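Local coordinates for putative glycoside hydrolase (Parabacteroides distasonis ATCC 8503, PDB 3GYC), which probably hydrolyses glycosidic bonds in carbohydrates, as a putative glycoside hydrolase with a TIM-barrel fold, although its substrate is not established, at residues Y203-P207 with K388-R392. Residues are numbered along the deposited sequence; the frame is centred on the assembly and turned at random.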
loop_
_atom_site.group_PDB
_atom_site.type_symbol
_atom_site.label_atom_id
_atom_site.label_comp_id
_atom_site.label_asym_id
_atom_site.label_seq_id
_atom_site.Cartn_x
_atom_site.Cartn_y
_atom_site.Cartn_z
ATOM N N TYR A 203 -21.540 4.693 4.461
ATOM C CA TYR A 203 -20.922 3.435 4.920
ATOM C C TYR A 203 -20.313 3.618 6.296
ATOM O O TYR A 203 -19.115 3.599 6.450
ATOM C CB TYR A 203 -19.839 2.970 3.942
ATOM C CG TYR A 203 -20.355 2.709 2.563
ATOM C CD1 TYR A 203 -21.098 1.582 2.296
ATOM C CD2 TYR A 203 -20.113 3.586 1.540
ATOM C CE1 TYR A 203 -21.593 1.339 1.051
ATOM C CE2 TYR A 203 -20.616 3.349 0.258
ATOM C CZ TYR A 203 -21.352 2.220 0.032
ATOM O OH TYR A 203 -21.855 1.937 -1.213
ATOM N N PRO A 204 -21.158 3.761 7.324
ATOM C CA PRO A 204 -20.644 4.044 8.684
ATOM C C PRO A 204 -19.737 2.956 9.277
ATOM O O PRO A 204 -18.867 3.276 10.086
ATOM C CB PRO A 204 -21.931 4.213 9.515
ATOM C CG PRO A 204 -22.985 3.459 8.759
ATOM C CD PRO A 204 -22.627 3.583 7.307
ATOM N N ASP A 205 -19.912 1.706 8.855
ATOM C CA ASP A 205 -19.143 0.584 9.400
ATOM C C ASP A 205 -17.912 0.172 8.572
ATOM O O ASP A 205 -17.229 -0.763 8.938
ATOM C CB ASP A 205 -20.053 -0.631 9.565
ATOM C CG ASP A 205 -21.225 -0.354 10.495
ATOM O OD1 ASP A 205 -21.158 0.616 11.290
ATOM O OD2 ASP A 205 -22.216 -1.118 10.418
HETATM N N MSE A 206 -17.658 0.846 7.457
HETATM C CA MSE A 206 -16.467 0.541 6.640
HETATM C C MSE A 206 -15.232 1.259 7.262
HETATM O O MSE A 206 -15.328 2.403 7.645
HETATM C CB MSE A 206 -16.701 0.955 5.171
HETATM C CG MSE A 206 -15.529 0.738 4.234
HETATM SE SE MSE A 206 -15.149 -1.143 3.911
HETATM C CE MSE A 206 -16.516 -1.539 2.544
ATOM N N PRO A 207 -14.096 0.553 7.421
ATOM C CA PRO A 207 -12.897 1.228 7.911
ATOM C C PRO A 207 -12.320 2.122 6.825
ATOM O O PRO A 207 -12.001 1.645 5.730
ATOM C CB PRO A 207 -11.929 0.091 8.251
ATOM C CG PRO A 207 -12.728 -1.138 8.234
ATOM C CD PRO A 207 -13.966 -0.909 7.434
ATOM N N LYS A 388 -14.350 -2.245 13.711
ATOM C CA LYS A 388 -14.831 -2.112 12.321
ATOM C C LYS A 388 -13.970 -2.924 11.369
ATOM O O LYS A 388 -14.493 -3.571 10.458
ATOM C CB LYS A 388 -14.918 -0.650 11.859
ATOM C CG LYS A 388 -16.016 0.119 12.564
ATOM C CD LYS A 388 -16.286 1.525 11.976
ATOM C CE LYS A 388 -15.086 2.428 12.125
ATOM N NZ LYS A 388 -15.415 3.917 11.899
ATOM N N LEU A 389 -12.650 -2.846 11.561
ATOM C CA LEU A 389 -11.706 -3.630 10.751
ATOM C C LEU A 389 -11.624 -5.082 11.218
ATOM O O LEU A 389 -11.638 -5.993 10.400
ATOM C CB LEU A 389 -10.333 -3.017 10.786
ATOM C CG LEU A 389 -9.238 -3.709 9.981
ATOM C CD1 LEU A 389 -9.685 -3.985 8.523
ATOM C CD2 LEU A 389 -7.988 -2.854 10.011
ATOM N N LEU A 390 -11.572 -5.310 12.531
ATOM C CA LEU A 390 -11.456 -6.683 13.058
ATOM C C LEU A 390 -12.570 -7.609 12.634
ATOM O O LEU A 390 -12.320 -8.799 12.368
ATOM C CB LEU A 390 -11.295 -6.698 14.592
ATOM C CG LEU A 390 -9.880 -6.538 15.163
ATOM C CD1 LEU A 390 -9.013 -5.482 14.517
ATOM C CD2 LEU A 390 -9.972 -6.335 16.696
ATOM N N LYS A 391 -13.794 -7.097 12.552
ATOM C CA LYS A 391 -14.899 -7.921 12.105
ATOM C C LYS A 391 -14.769 -8.361 10.649
ATOM O O LYS A 391 -15.482 -9.269 10.247
ATOM C CB LYS A 391 -16.225 -7.165 12.186
ATOM C CG LYS A 391 -16.769 -6.965 13.560
ATOM C CD LYS A 391 -18.131 -6.184 13.537
ATOM C CE LYS A 391 -18.081 -4.912 12.649
ATOM N NZ LYS A 391 -19.093 -3.855 13.123
ATOM N N ARG A 392 -13.945 -7.671 9.857
ATOM C CA ARG A 392 -13.758 -7.991 8.433
ATOM C C ARG A 392 -12.547 -8.944 8.162
ATOM O O ARG A 392 -12.355 -9.461 7.043
ATOM C CB ARG A 392 -13.599 -6.674 7.664
ATOM C CG ARG A 392 -14.698 -5.653 7.969
ATOM C CD ARG A 392 -14.531 -4.370 7.138
ATOM N NE ARG A 392 -14.985 -4.599 5.776
ATOM C CZ ARG A 392 -16.269 -4.549 5.405
ATOM N NH1 ARG A 392 -17.227 -4.284 6.283
ATOM N NH2 ARG A 392 -16.614 -4.805 4.163
HETATM O O HOH W 1 -16.348 4.057 9.312
HETATM O O HOH W 2 -16.911 -3.423 9.372
#
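At the N-terminal end of the barrel strands, the loop that leads into strand 208-209 packs against the C-terminal helix 384-390, and Pro-207 meets Leu-389 and Arg-392 there. The proline ring is a compact apolar wedge: CG lies 3.7 Å from Leu-389 CA, while CD rests 3.5 Å from Arg-392 CD. Selenomethionine Met-206 turns its long, flexible chain across that of Arg-392 at about a right angle, and SE sits 3.7 Å above one face of the guanidinium, offset toward its rim. Bends at chi2 and chi3 (69° and 81°) fold the methionine over that face. Arginine suits the place because its methylenes pack on the proline while its NH2 bonds to Ile-153 O, on the neighbouring barrel strand. In this (beta/alpha)8 fold the last helix and the residues after it pack beside the loop between helix 186-200 and the fifth strand, which contains a type I beta turn from Tyr-203 to Met-206. Lys-388 lays its aliphatic part along that turn, CD 3.6 Å from Pro-204 O, and its bend at chi3 (-64°) carries NZ to a salt bridge with Asp-229. One water accepts from NZ, at 2.8 Å, and lies near Pro-204 O and Met-206 O. A second donates to Asp-205 O and Lys-388 O, each at 2.7 Å, and meets Arg-392 NH1 in the guanidinium plane, joining the two backbones through solvent.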